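Local structure of nicotinate phosphoribosyltransferase (2IM5) at residues T10-Y13 with K14-G18; T17-A20 with Y21-F25; G209-H213 with E214-F218; A228-V231 with A232-W236; T251-T254 with D255-M258. The protein probably catalyses the ATP-driven joining of nicotinate and 5-phosphoribosyl diphosphate into nicotinate ribonucleotide, the entry step of NAD synthesis from nicotinate. All blocks are in the same frame, centred on the assembly; numbering follows the deposited sequence.

Interaction 1: residues T10-Y13 with K14-G18; sequences TDLY and KFTTG
The carbonyl oxygens of Leu-12 and Tyr-13 take up N-H groups of residues 14-18 and so start the spiral of helix 12-24. Leu-12 O accepts twice, from Phe-15 N at 2.9 Å and from Thr-16 N at 3.2 Å. The second bond is much the straighter, 166° at the hydrogen against 130°. Tyr-13 O receives Thr-17 N at 2.9 Å, while Asp-11 O receives Lys-14 N at 3.0 Å.

The side chains of Tyr-13 and Lys-14 run alongside each other in the same direction. Tyr-13 carries CG between its backbone N and carbonyl carbon (chi1 78°), which brings the ring beside the lysine; the lysine chain, bent twice in its middle, passes CG over the rim of one ring face and brings CE to 3.3 Å from Tyr-13 CE1. A long, flexible lysine suits this place because its buried ammonium reaches salt bridges with Glu-120 and Glu-214 and a hydrogen bond with Thr-117 O; Glu-120 also binds Tyr-13 OH. Thr-10 serves both neighbours with its two branches: OG1 is 3.4 Å from Lys-14 CG, and CG2 packs at 3.7 Å on Phe-15 CZ. Farther round, Leu-12 CD1 meets Thr-16 CG2 at 3.9 Å, the side chains crossing nearly at right angles.

Asp-11 binds Ser-195, just past strand 191-194, through OD1 and Thr-121 through OD2. Phe-15 faces helix 79-87, Thr-10 and Tyr-13 rest on helix 120-134, and Thr-17 leans on Trp-215 of helix 213-223.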
loop_
_atom_site.group_PDB
_atom_site.type_symbol
_atom_site.label_atom_id
_atom_site.label_comp_id
_atom_site.label_asym_id
_atom_site.label_seq_id
_atom_site.Cartn_x
_atom_site.Cartn_y
_atom_site.Cartn_z
ATOM N N THR A 10 -4.613 -8.659 5.244
ATOM C CA THR A 10 -4.666 -7.483 4.388
ATOM C C THR A 10 -3.567 -6.537 4.866
ATOM O O THR A 10 -2.872 -6.828 5.849
ATOM C CB THR A 10 -6.051 -6.789 4.506
ATOM O OG1 THR A 10 -6.130 -5.686 3.594
ATOM C CG2 THR A 10 -6.274 -6.286 5.922
ATOM N N ASP A 11 -3.400 -5.415 4.173
ATOM C CA ASP A 11 -2.378 -4.447 4.554
ATOM C C ASP A 11 -2.838 -3.500 5.651
ATOM O O ASP A 11 -4.010 -3.138 5.728
ATOM C CB ASP A 11 -1.931 -3.632 3.344
ATOM C CG ASP A 11 -1.013 -4.414 2.434
ATOM O OD1 ASP A 11 -0.009 -4.958 2.935
ATOM O OD2 ASP A 11 -1.292 -4.479 1.222
ATOM N N LEU A 12 -1.895 -3.101 6.498
ATOM C CA LEU A 12 -2.194 -2.190 7.593
ATOM C C LEU A 12 -2.880 -0.916 7.110
ATOM O O LEU A 12 -3.856 -0.468 7.703
ATOM C CB LEU A 12 -0.905 -1.811 8.322
ATOM C CG LEU A 12 -1.057 -0.677 9.342
ATOM C CD1 LEU A 12 -1.949 -1.143 10.489
ATOM C CD2 LEU A 12 0.317 -0.255 9.862
ATOM N N TYR A 13 -2.382 -0.344 6.018
ATOM C CA TYR A 13 -2.945 0.903 5.527
ATOM C C TYR A 13 -4.422 0.836 5.166
ATOM O O TYR A 13 -5.095 1.865 5.135
ATOM C CB TYR A 13 -2.112 1.445 4.355
ATOM C CG TYR A 13 -2.337 0.781 3.012
ATOM C CD1 TYR A 13 -3.393 1.173 2.183
ATOM C CD2 TYR A 13 -1.469 -0.209 2.549
ATOM C CE1 TYR A 13 -3.570 0.601 0.926
ATOM C CE2 TYR A 13 -1.639 -0.792 1.293
ATOM C CZ TYR A 13 -2.692 -0.380 0.484
ATOM O OH TYR A 13 -2.854 -0.939 -0.771
ATOM N N LYS A 14 -4.936 -0.362 4.901
ATOM C CA LYS A 14 -6.349 -0.499 4.572
ATOM C C LYS A 14 -7.176 -0.153 5.812
ATOM O O LYS A 14 -8.224 0.489 5.709
ATOM C CB LYS A 14 -6.655 -1.923 4.093
ATOM C CG LYS A 14 -5.896 -2.334 2.816
ATOM C CD LYS A 14 -6.568 -1.873 1.514
ATOM C CE LYS A 14 -6.655 -0.350 1.383
ATOM N NZ LYS A 14 -7.121 0.086 0.027
ATOM N N PHE A 15 -6.696 -0.559 6.988
ATOM C CA PHE A 15 -7.408 -0.262 8.230
ATOM C C PHE A 15 -7.205 1.181 8.686
ATOM O O PHE A 15 -8.154 1.838 9.115
ATOM C CB PHE A 15 -6.976 -1.201 9.362
ATOM C CG PHE A 15 -7.397 -2.626 9.169
ATOM C CD1 PHE A 15 -8.674 -2.938 8.726
ATOM C CD2 PHE A 15 -6.524 -3.665 9.459
ATOM C CE1 PHE A 15 -9.076 -4.263 8.574
ATOM C CE2 PHE A 15 -6.922 -4.996 9.310
ATOM C CZ PHE A 15 -8.204 -5.291 8.866
ATOM N N THR A 16 -5.977 1.685 8.603
ATOM C CA THR A 16 -5.719 3.054 9.036
ATOM C C THR A 16 -6.426 4.068 8.139
ATOM O O THR A 16 -6.944 5.081 8.618
ATOM C CB THR A 16 -4.197 3.369 9.088
ATOM O OG1 THR A 16 -3.616 3.183 7.790
ATOM C CG2 THR A 16 -3.505 2.451 10.083
ATOM N N THR A 17 -6.449 3.804 6.840
ATOM C CA THR A 17 -7.131 4.706 5.919
ATOM C C THR A 17 -8.628 4.457 6.040
ATOM O O THR A 17 -9.432 5.374 5.910
ATOM C CB THR A 17 -6.689 4.463 4.473
ATOM O OG1 THR A 17 -5.260 4.462 4.427
ATOM C CG2 THR A 17 -7.220 5.565 3.550
ATOM N N GLY A 18 -8.992 3.205 6.295
ATOM C CA GLY A 18 -10.397 2.863 6.446
ATOM C C GLY A 18 -11.017 3.612 7.613
ATOM O O GLY A 18 -12.150 4.088 7.513
#

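Interaction 2: residues T17-A20 with Y21-F25; sequences TGYA and YAKLF
Thr-17 lies alongside Tyr-21, both pointing the same way, and its methyl CG2 sits 3.4 Å from Tyr-21 CE2. That methyl is anti to the backbone N, which carries it forward onto the ring one turn later, and Thr-17 O accepts Tyr-21 N at 2.9 Å. The phenol end of Tyr-21 goes beyond the helix to Glu-214, so the residue combines an apolar flank with a buried polar tip. Gly-18 contributes its carbonyl, which takes Ala-22 N at 3.0 Å and has Ala-22 CB close by.

Tyr-19, partly exposed, meets Tyr-81 and helix 228-240. Its OH comes 3.8 Å from Lys-23 CD, the two side chains crossing at a slant. Lys-23, with CG anti to the backbone N (chi1 178°) and the chain extended beyond it, carries NZ to a water at 2.8 Å and to Asn-238. The same water is only weakly associated with Tyr-19 OH. Tyr-19 O accepts Lys-23 N at 2.8 Å.

Ala-20 O binds Leu-24 N at 3.0 Å in a nearly straight bond, and its small CB lets Trp-215 of helix 213-223 pack directly against it. Beyond, Phe-25 meets Phe-218 edge-to-face. Four successive i to i+4 bonds define the C-terminal turns of an alpha-helix, whose helical angles end at Phe-25.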
loop_
_atom_site.group_PDB
_atom_site.type_symbol
_atom_site.label_atom_id
_atom_site.label_comp_id
_atom_site.label_asym_id
_atom_site.label_seq_id
_atom_site.Cartn_x
_atom_site.Cartn_y
_atom_site.Cartn_z
ATOM N N THR A 17 -6.449 3.804 6.840
ATOM C CA THR A 17 -7.131 4.706 5.919
ATOM C C THR A 17 -8.628 4.457 6.040
ATOM O O THR A 17 -9.432 5.374 5.910
ATOM C CB THR A 17 -6.689 4.463 4.473
ATOM O OG1 THR A 17 -5.260 4.462 4.427
ATOM C CG2 THR A 17 -7.220 5.565 3.550
ATOM N N GLY A 18 -8.992 3.205 6.295
ATOM C CA GLY A 18 -10.397 2.863 6.446
ATOM C C GLY A 18 -11.017 3.612 7.613
ATOM O O GLY A 18 -12.150 4.088 7.513
ATOM N N TYR A 19 -10.292 3.720 8.723
ATOM C CA TYR A 19 -10.816 4.444 9.881
ATOM C C TYR A 19 -10.818 5.936 9.591
ATOM O O TYR A 19 -11.743 6.649 9.981
ATOM C CB TYR A 19 -9.996 4.165 11.146
ATOM C CG TYR A 19 -10.386 5.076 12.290
ATOM C CD1 TYR A 19 -11.704 5.140 12.732
ATOM C CD2 TYR A 19 -9.455 5.938 12.874
ATOM C CE1 TYR A 19 -12.093 6.048 13.714
ATOM C CE2 TYR A 19 -9.833 6.849 13.861
ATOM C CZ TYR A 19 -11.151 6.901 14.271
ATOM O OH TYR A 19 -11.531 7.810 15.226
ATOM N N ALA A 20 -9.789 6.414 8.901
ATOM C CA ALA A 20 -9.737 7.831 8.555
ATOM C C ALA A 20 -10.985 8.195 7.741
ATOM O O ALA A 20 -11.588 9.244 7.972
ATOM C CB ALA A 20 -8.471 8.148 7.767
ATOM N N TYR A 21 -11.371 7.339 6.790
ATOM C CA TYR A 21 -12.576 7.612 5.991
ATOM C C TYR A 21 -13.829 7.527 6.878
ATOM O O TYR A 21 -14.724 8.370 6.800
ATOM C CB TYR A 21 -12.757 6.598 4.855
ATOM C CG TYR A 21 -11.751 6.657 3.732
ATOM C CD1 TYR A 21 -11.421 7.865 3.121
ATOM C CD2 TYR A 21 -11.183 5.488 3.230
ATOM C CE1 TYR A 21 -10.548 7.905 2.027
ATOM C CE2 TYR A 21 -10.311 5.512 2.141
ATOM C CZ TYR A 21 -9.999 6.719 1.543
ATOM O OH TYR A 21 -9.155 6.728 0.457
ATOM N N ALA A 22 -13.881 6.494 7.714
ATOM C CA ALA A 22 -15.021 6.276 8.596
ATOM C C ALA A 22 -15.253 7.447 9.549
ATOM O O ALA A 22 -16.396 7.768 9.892
ATOM C CB ALA A 22 -14.827 4.992 9.385
ATOM N N LYS A 23 -14.172 8.090 9.975
ATOM C CA LYS A 23 -14.299 9.212 10.890
ATOM C C LYS A 23 -14.644 10.516 10.199
ATOM O O LYS A 23 -15.615 11.180 10.556
ATOM C CB LYS A 23 -13.009 9.433 11.678
ATOM C CG LYS A 23 -13.105 10.650 12.606
ATOM C CD LYS A 23 -11.796 11.015 13.271
ATOM C CE LYS A 23 -12.019 12.159 14.267
ATOM N NZ LYS A 23 -10.750 12.657 14.860
ATOM N N LEU A 24 -13.842 10.878 9.200
ATOM C CA LEU A 24 -14.032 12.139 8.502
ATOM C C LEU A 24 -14.900 12.154 7.251
ATOM O O LEU A 24 -15.483 13.192 6.934
ATOM C CB LEU A 24 -12.667 12.744 8.168
ATOM C CG LEU A 24 -11.721 13.013 9.351
ATOM C CD1 LEU A 24 -10.367 13.507 8.796
ATOM C CD2 LEU A 24 -12.333 14.076 10.293
ATOM N N PHE A 25 -15.005 11.030 6.547
ATOM C CA PHE A 25 -15.802 10.974 5.318
ATOM C C PHE A 25 -16.708 9.743 5.254
ATOM O O PHE A 25 -16.703 9.009 4.261
ATOM C CB PHE A 25 -14.859 10.970 4.113
ATOM C CG PHE A 25 -13.863 12.088 4.131
ATOM C CD1 PHE A 25 -14.266 13.403 3.902
ATOM C CD2 PHE A 25 -12.530 11.838 4.433
ATOM C CE1 PHE A 25 -13.346 14.462 3.984
ATOM C CE2 PHE A 25 -11.603 12.884 4.515
ATOM C CZ PHE A 25 -12.014 14.200 4.292
HETATM O O HOH W 1 -9.337 10.436 15.906
#

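Interaction 3: residues G209-H213 with E214-F218; sequences GTHPH and EWIQF
His-211 touches Ile-216 across the start of helix 213-223, with CE1 of the imidazole 3.6 Å from Ile-216 CD1 and the side chains set at a slant. The same ring uses its ND1-H to bind Pro-212 O at 2.9 Å; the acceptor lies in the imidazole plane, but the donor sits well above the plane of the carbonyl. Placing CG between the backbone N and carbonyl carbon (chi1 76°) folds the histidine back to make this bond. Pro-212 O has a second, weak donor in Trp-215 N at 3.3 Å. By contrast, His-213 O is strongly engaged by Gln-217 N, at 2.8 Å and 170°.

Proline, lacking an N-H, fits just ahead of a helix, and its CG packs 3.4 Å from Glu-214 CG. The Glu-214 carboxylate is buried, with both oxygens engaged: besides Lys-14 and Tyr-21 it binds the hydroxyl of Thr-117 through OE1. Trp-215 NE1 is satisfied by Ala-232 O, Gln-217 NE2 by Val-366 O. Thr-210 OG1 donates to His-211 O at 3.0 Å and is also bonded to Arg-273 NH1.

His-213 has weak bonds from ND1 to Thr-251 and from NE2 to Asp-275. It is predicted to become phosphorylated by autocatalysis, though it is unmodified here. Its place, after the C-terminal end of strand 206-207 of the parallel sheet, is where TIM-barrel enzymes keep their active sites, consistent with that prediction.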
loop_
_atom_site.group_PDB
_atom_site.type_symbol
_atom_site.label_atom_id
_atom_site.label_comp_id
_atom_site.label_asym_id
_atom_site.label_seq_id
_atom_site.Cartn_x
_atom_site.Cartn_y
_atom_site.Cartn_z
ATOM N N GLY A 209 3.537 0.215 8.025
ATOM C CA GLY A 209 2.906 0.787 6.848
ATOM C C GLY A 209 2.735 2.292 6.948
ATOM O O GLY A 209 2.982 2.887 7.996
ATOM N N THR A 210 2.317 2.916 5.852
ATOM C CA THR A 210 2.109 4.361 5.830
ATOM C C THR A 210 0.757 4.618 5.188
ATOM O O THR A 210 0.143 3.695 4.671
ATOM C CB THR A 210 3.173 5.066 4.963
ATOM O OG1 THR A 210 2.987 4.696 3.588
ATOM C CG2 THR A 210 4.573 4.668 5.403
ATOM N N HIS A 211 0.291 5.862 5.218
ATOM C CA HIS A 211 -0.984 6.169 4.580
ATOM C C HIS A 211 -0.713 5.905 3.093
ATOM O O HIS A 211 0.431 5.976 2.641
ATOM C CB HIS A 211 -1.378 7.632 4.818
ATOM C CG HIS A 211 -0.610 8.611 3.986
ATOM N ND1 HIS A 211 -0.772 8.715 2.618
ATOM C CD2 HIS A 211 0.338 9.516 4.320
ATOM C CE1 HIS A 211 0.047 9.638 2.148
ATOM N NE2 HIS A 211 0.732 10.140 3.159
ATOM N N PRO A 212 -1.753 5.588 2.316
ATOM C CA PRO A 212 -1.571 5.311 0.888
ATOM C C PRO A 212 -1.833 6.517 -0.010
ATOM O O PRO A 212 -2.259 7.580 0.461
ATOM C CB PRO A 212 -2.580 4.212 0.645
ATOM C CG PRO A 212 -3.761 4.742 1.455
ATOM C CD PRO A 212 -3.115 5.229 2.749
ATOM N N HIS A 213 -1.590 6.325 -1.308
ATOM C CA HIS A 213 -1.814 7.361 -2.304
ATOM C C HIS A 213 -3.296 7.706 -2.396
ATOM O O HIS A 213 -3.639 8.865 -2.616
ATOM C CB HIS A 213 -1.344 6.903 -3.689
ATOM C CG HIS A 213 0.142 6.817 -3.838
ATOM N ND1 HIS A 213 0.958 7.927 -3.837
ATOM C CD2 HIS A 213 0.960 5.750 -3.990
ATOM C CE1 HIS A 213 2.216 7.549 -3.982
ATOM N NE2 HIS A 213 2.244 6.233 -4.076
ATOM N N GLU A 214 -4.170 6.708 -2.232
ATOM C CA GLU A 214 -5.613 6.946 -2.344
ATOM C C GLU A 214 -6.104 8.035 -1.391
ATOM O O GLU A 214 -7.025 8.782 -1.723
ATOM C CB GLU A 214 -6.418 5.653 -2.114
ATOM C CG GLU A 214 -6.286 5.045 -0.732
ATOM C CD GLU A 214 -7.239 3.872 -0.501
ATOM O OE1 GLU A 214 -8.451 4.104 -0.289
ATOM O OE2 GLU A 214 -6.775 2.714 -0.535
ATOM N N TRP A 215 -5.481 8.126 -0.218
ATOM C CA TRP A 215 -5.860 9.131 0.772
ATOM C C TRP A 215 -5.626 10.518 0.199
ATOM O O TRP A 215 -6.500 11.375 0.270
ATOM C CB TRP A 215 -5.047 8.942 2.058
ATOM C CG TRP A 215 -5.304 9.971 3.125
ATOM C CD1 TRP A 215 -4.411 10.891 3.605
ATOM C CD2 TRP A 215 -6.524 10.171 3.866
ATOM N NE1 TRP A 215 -4.995 11.643 4.597
ATOM C CE2 TRP A 215 -6.288 11.225 4.778
ATOM C CE3 TRP A 215 -7.786 9.563 3.847
ATOM C CZ2 TRP A 215 -7.270 11.683 5.664
ATOM C CZ3 TRP A 215 -8.769 10.021 4.728
ATOM C CH2 TRP A 215 -8.502 11.073 5.626
ATOM N N ILE A 216 -4.455 10.732 -0.394
ATOM C CA ILE A 216 -4.131 12.028 -0.992
ATOM C C ILE A 216 -4.997 12.264 -2.229
ATOM O O ILE A 216 -5.511 13.352 -2.446
ATOM C CB ILE A 216 -2.657 12.101 -1.441
ATOM C CG1 ILE A 216 -1.723 11.668 -0.314
ATOM C CG2 ILE A 216 -2.326 13.508 -1.887
ATOM C CD1 ILE A 216 -1.802 12.511 0.898
ATOM N N GLN A 217 -5.133 11.231 -3.052
ATOM C CA GLN A 217 -5.922 11.313 -4.278
ATOM C C GLN A 217 -7.384 11.673 -3.999
ATOM O O GLN A 217 -8.002 12.418 -4.749
ATOM C CB GLN A 217 -5.855 9.979 -5.003
ATOM C CG GLN A 217 -4.510 9.679 -5.613
ATOM C CD GLN A 217 -4.498 8.325 -6.299
ATOM O OE1 GLN A 217 -4.428 7.288 -5.640
ATOM N NE2 GLN A 217 -4.598 8.328 -7.623
ATOM N N PHE A 218 -7.937 11.120 -2.924
ATOM C CA PHE A 218 -9.314 11.420 -2.558
ATOM C C PHE A 218 -9.400 12.925 -2.308
ATOM O O PHE A 218 -10.303 13.593 -2.810
ATOM C CB PHE A 218 -9.710 10.656 -1.294
ATOM C CG PHE A 218 -11.047 11.052 -0.740
ATOM C CD1 PHE A 218 -12.223 10.676 -1.387
ATOM C CD2 PHE A 218 -11.136 11.818 0.424
ATOM C CE1 PHE A 218 -13.469 11.057 -0.883
ATOM C CE2 PHE A 218 -12.378 12.203 0.935
ATOM C CZ PHE A 218 -13.544 11.824 0.285
#

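Interaction 4: residues A228-V231 with A232-W236; sequences ANYV and AMEDW
Tyr-230 lies beside Glu-234, one helical turn on, with ring CE2 3.6 Å from Glu-234 CG. The two side chains point the same way, the ring and carboxylate planes inclined by 25°. Tyr-230 CG is anti to its backbone N (chi1 -175°), which sends the ring forward along helix 228-240, and the bend of Glu-234 at chi2 brings its CD to 3.9 Å from Tyr-230 OH. The polar ends look elsewhere: Glu-234 OE2 bonds His-265 NE2, and Tyr-230 OH has a weak bond to Lys-264.

A similar pairing follows at the next position. Val-231 CG1 is 3.6 Å from Asp-235 OD2, so that the valine methyl lies alongside the short acid. Under both pairs run regular helical bonds: Glu-234 N to Tyr-230 O at 3.0 Å, Asp-235 N to Val-231 O at 2.9 Å, and Ala-232 N to Ala-228 O at 2.9 Å. The small Ala-232 suits the face turned to helix 213-223, where its CB packs against Ile-216, while Met-233 sends its flexible end to Phe-257.

Chemically, the helix separates its roles. The backbone is joined by i to i+4 bonds, and Ala-232 O also accepts Trp-215 NE1. The aliphatic part of Glu-234 supplies the contact with the aromatic ring, whereas its OE2 is bonded to His-265 and only weakly paired with Lys-264, neighbours that would probably favour its negative charge.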
loop_
_atom_site.group_PDB
_atom_site.type_symbol
_atom_site.label_atom_id
_atom_site.label_comp_id
_atom_site.label_asym_id
_atom_site.label_seq_id
_atom_site.Cartn_x
_atom_site.Cartn_y
_atom_site.Cartn_z
ATOM N N ALA A 228 -4.540 19.652 -2.025
ATOM C CA ALA A 228 -4.587 18.204 -1.768
ATOM C C ALA A 228 -3.624 17.710 -0.690
ATOM O O ALA A 228 -4.064 17.180 0.342
ATOM C CB ALA A 228 -4.350 17.432 -3.060
ATOM N N ASN A 229 -2.321 17.880 -0.924
ATOM C CA ASN A 229 -1.311 17.424 0.026
ATOM C C ASN A 229 -1.510 18.029 1.410
ATOM O O ASN A 229 -1.485 17.319 2.414
ATOM C CB ASN A 229 0.104 17.764 -0.482
ATOM C CG ASN A 229 0.607 16.788 -1.540
ATOM O OD1 ASN A 229 1.109 17.201 -2.598
ATOM N ND2 ASN A 229 0.486 15.497 -1.265
ATOM N N TYR A 230 -1.720 19.341 1.462
ATOM C CA TYR A 230 -1.893 20.027 2.743
ATOM C C TYR A 230 -3.089 19.529 3.560
ATOM O O TYR A 230 -2.945 19.172 4.729
ATOM C CB TYR A 230 -2.030 21.537 2.529
ATOM C CG TYR A 230 -2.100 22.304 3.827
ATOM C CD1 TYR A 230 -0.936 22.663 4.516
ATOM C CD2 TYR A 230 -3.331 22.625 4.398
ATOM C CE1 TYR A 230 -1.004 23.326 5.743
ATOM C CE2 TYR A 230 -3.413 23.281 5.618
ATOM C CZ TYR A 230 -2.249 23.630 6.286
ATOM O OH TYR A 230 -2.343 24.286 7.490
ATOM N N VAL A 231 -4.272 19.514 2.950
ATOM C CA VAL A 231 -5.468 19.059 3.659
ATOM C C VAL A 231 -5.398 17.567 4.009
ATOM O O VAL A 231 -5.916 17.139 5.046
ATOM C CB VAL A 231 -6.733 19.331 2.838
ATOM C CG1 VAL A 231 -7.971 18.971 3.654
ATOM C CG2 VAL A 231 -6.782 20.798 2.450
ATOM N N ALA A 232 -4.766 16.774 3.148
ATOM C CA ALA A 232 -4.627 15.349 3.425
ATOM C C ALA A 232 -3.802 15.158 4.710
ATOM O O ALA A 232 -4.153 14.347 5.565
ATOM C CB ALA A 232 -3.948 14.643 2.251
ATOM N N MET A 233 -2.715 15.915 4.844
ATOM C CA MET A 233 -1.875 15.818 6.037
ATOM C C MET A 233 -2.621 16.329 7.285
ATOM O O MET A 233 -2.548 15.711 8.346
ATOM C CB MET A 233 -0.562 16.604 5.853
ATOM C CG MET A 233 0.460 15.945 4.910
ATOM S SD MET A 233 2.063 16.817 4.835
ATOM C CE MET A 233 3.057 15.683 5.468
ATOM N N GLU A 234 -3.330 17.452 7.159
ATOM C CA GLU A 234 -4.078 17.999 8.290
ATOM C C GLU A 234 -5.148 17.013 8.753
ATOM O O GLU A 234 -5.355 16.839 9.955
ATOM C CB GLU A 234 -4.738 19.333 7.921
ATOM C CG GLU A 234 -3.772 20.504 7.853
ATOM C CD GLU A 234 -3.357 20.996 9.236
ATOM O OE1 GLU A 234 -4.142 21.737 9.866
ATOM O OE2 GLU A 234 -2.256 20.635 9.700
ATOM N N ASP A 235 -5.825 16.368 7.803
ATOM C CA ASP A 235 -6.854 15.400 8.157
ATOM C C ASP A 235 -6.238 14.161 8.798
ATOM O O ASP A 235 -6.810 13.587 9.723
ATOM C CB ASP A 235 -7.683 15.013 6.922
ATOM C CG ASP A 235 -8.617 16.136 6.474
ATOM O OD1 ASP A 235 -8.774 17.115 7.237
ATOM O OD2 ASP A 235 -9.203 16.049 5.374
ATOM N N TRP A 236 -5.067 13.751 8.316
ATOM C CA TRP A 236 -4.404 12.580 8.881
ATOM C C TRP A 236 -4.028 12.860 10.341
ATOM O O TRP A 236 -4.132 11.984 11.212
ATOM C CB TRP A 236 -3.154 12.239 8.066
ATOM C CG TRP A 236 -2.555 10.904 8.402
ATOM C CD1 TRP A 236 -1.441 10.672 9.147
ATOM C CD2 TRP A 236 -3.031 9.616 7.981
ATOM N NE1 TRP A 236 -1.185 9.320 9.219
ATOM C CE2 TRP A 236 -2.145 8.649 8.510
ATOM C CE3 TRP A 236 -4.119 9.186 7.208
ATOM C CZ2 TRP A 236 -2.310 7.279 8.290
ATOM C CZ3 TRP A 236 -4.284 7.819 6.987
ATOM C CH2 TRP A 236 -3.384 6.883 7.525
#

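Interaction 5: residues T251-T254 with D255-M258; sequences TYTT and DVFM
Thr-254 and Met-258 lie side by side, pointing the same way, in the opening turn of helix 254-260, which follows strand 246-248 of the parallel sheet in a TIM-barrel-related fold. Thr-254 CG2 is anti to its backbone N, which directs the methyl along the helix to 3.9 Å from Met-258 CG; the methionine, bent at chi2 (-55°), wraps back so that CE also nears that methyl. The other branch, OG1, turns to Asp-370 and Thr-249, so a threonine can offer a methyl to the helix and a hydroxyl to its surroundings. Below them Met-258 N binds Thr-254 O at 2.9 Å and 176°.

Thr-253, at the N-cap, makes no side-chain capping bond. Instead its CG2 faces the helix start, 3.7 Å from Asp-255 CB and 3.8 Å from Val-256 CG2. Its positive phi of 87° is uncommon for a beta-branched residue, which hints at backbone strain. Val-256 turns CG2 to Tyr-252 O, 3.4 Å away, and Asp-255 reaches out to a salt bridge with Lys-285, an acid well placed at a helix N terminus.

Thr-253 O completes the turn, accepting Phe-257 N at 3.2 Å and, weakly, Val-256 N at 3.3 Å.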
loop_
_atom_site.group_PDB
_atom_site.type_symbol
_atom_site.label_atom_id
_atom_site.label_comp_id
_atom_site.label_asym_id
_atom_site.label_seq_id
_atom_site.Cartn_x
_atom_site.Cartn_y
_atom_site.Cartn_z
ATOM N N THR A 251 2.439 11.784 -5.076
ATOM C CA THR A 251 1.090 11.732 -5.635
ATOM C C THR A 251 0.920 12.702 -6.794
ATOM O O THR A 251 0.461 12.322 -7.863
ATOM C CB THR A 251 0.025 12.044 -4.579
ATOM O OG1 THR A 251 0.289 11.275 -3.401
ATOM C CG2 THR A 251 -1.373 11.688 -5.112
ATOM N N TYR A 252 1.289 13.956 -6.582
ATOM C CA TYR A 252 1.177 14.943 -7.647
ATOM C C TYR A 252 2.556 15.486 -7.943
ATOM O O TYR A 252 2.710 16.672 -8.220
ATOM C CB TYR A 252 0.234 16.083 -7.236
ATOM C CG TYR A 252 -1.161 15.597 -6.934
ATOM C CD1 TYR A 252 -1.929 14.972 -7.916
ATOM C CD2 TYR A 252 -1.687 15.701 -5.651
ATOM C CE1 TYR A 252 -3.182 14.457 -7.627
ATOM C CE2 TYR A 252 -2.942 15.192 -5.348
ATOM C CZ TYR A 252 -3.684 14.567 -6.341
ATOM O OH TYR A 252 -4.918 14.040 -6.049
ATOM N N THR A 253 3.552 14.603 -7.874
ATOM C CA THR A 253 4.934 14.982 -8.121
ATOM C C THR A 253 5.572 15.495 -6.836
ATOM O O THR A 253 4.980 16.300 -6.114
ATOM C CB THR A 253 5.003 16.070 -9.219
ATOM O OG1 THR A 253 5.213 15.448 -10.498
ATOM C CG2 THR A 253 6.055 17.076 -8.916
ATOM N N THR A 254 6.777 15.017 -6.549
ATOM C CA THR A 254 7.495 15.429 -5.354
ATOM C C THR A 254 7.899 16.905 -5.380
ATOM O O THR A 254 7.982 17.538 -4.325
ATOM C CB THR A 254 8.747 14.543 -5.125
ATOM O OG1 THR A 254 8.326 13.227 -4.747
ATOM C CG2 THR A 254 9.618 15.108 -4.009
ATOM N N ASP A 255 8.137 17.463 -6.564
ATOM C CA ASP A 255 8.497 18.879 -6.646
ATOM C C ASP A 255 7.341 19.745 -6.145
ATOM O O ASP A 255 7.560 20.747 -5.461
ATOM C CB ASP A 255 8.861 19.286 -8.083
ATOM C CG ASP A 255 10.210 18.719 -8.530
ATOM O OD1 ASP A 255 11.011 18.313 -7.657
ATOM O OD2 ASP A 255 10.477 18.693 -9.752
ATOM N N VAL A 256 6.113 19.354 -6.488
ATOM C CA VAL A 256 4.940 20.096 -6.053
ATOM C C VAL A 256 4.800 19.939 -4.536
ATOM O O VAL A 256 4.536 20.902 -3.822
ATOM C CB VAL A 256 3.666 19.576 -6.745
ATOM C CG1 VAL A 256 2.432 20.142 -6.055
ATOM C CG2 VAL A 256 3.679 19.975 -8.220
ATOM N N PHE A 257 4.994 18.721 -4.041
ATOM C CA PHE A 257 4.896 18.470 -2.606
ATOM C C PHE A 257 5.880 19.343 -1.828
ATOM O O PHE A 257 5.494 20.077 -0.918
ATOM C CB PHE A 257 5.200 17.007 -2.288
ATOM C CG PHE A 257 5.111 16.678 -0.822
ATOM C CD1 PHE A 257 3.927 16.209 -0.273
ATOM C CD2 PHE A 257 6.205 16.883 0.020
ATOM C CE1 PHE A 257 3.827 15.949 1.094
ATOM C CE2 PHE A 257 6.120 16.630 1.384
ATOM C CZ PHE A 257 4.926 16.161 1.923
ATOM N N MET A 258 7.156 19.250 -2.189
ATOM C CA MET A 258 8.208 20.009 -1.517
ATOM C C MET A 258 7.964 21.512 -1.546
ATOM O O MET A 258 8.119 22.188 -0.528
ATOM C CB MET A 258 9.575 19.689 -2.135
ATOM C CG MET A 258 10.093 18.291 -1.805
ATOM S SD MET A 258 10.191 17.928 -0.016
ATOM C CE MET A 258 10.273 16.193 -0.065
#

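In the fold
From the N terminus, interactions 1 and 2 follow each other along helix 12-24 and share Thr-17 and Gly-18; being local, each closes only a turn, and none of the five encloses another. Much later in the chain, interaction 3 opens helix 213-223 and meets helix 12-24 through the Lys-14 to Glu-214 salt bridge and the Tyr-21 to Glu-214 bond. Interaction 4 lies on the next helix, joined to interaction 3 by Trp-215 and Ile-216 and to interaction 2 by Asp-235. Interaction 5, after strand 246-248, contacts interaction 3 through Thr-251 and Tyr-252 and interaction 4 through Tyr-252 and Phe-257, but stays about 12 Å from interaction 1 at the nearest atoms.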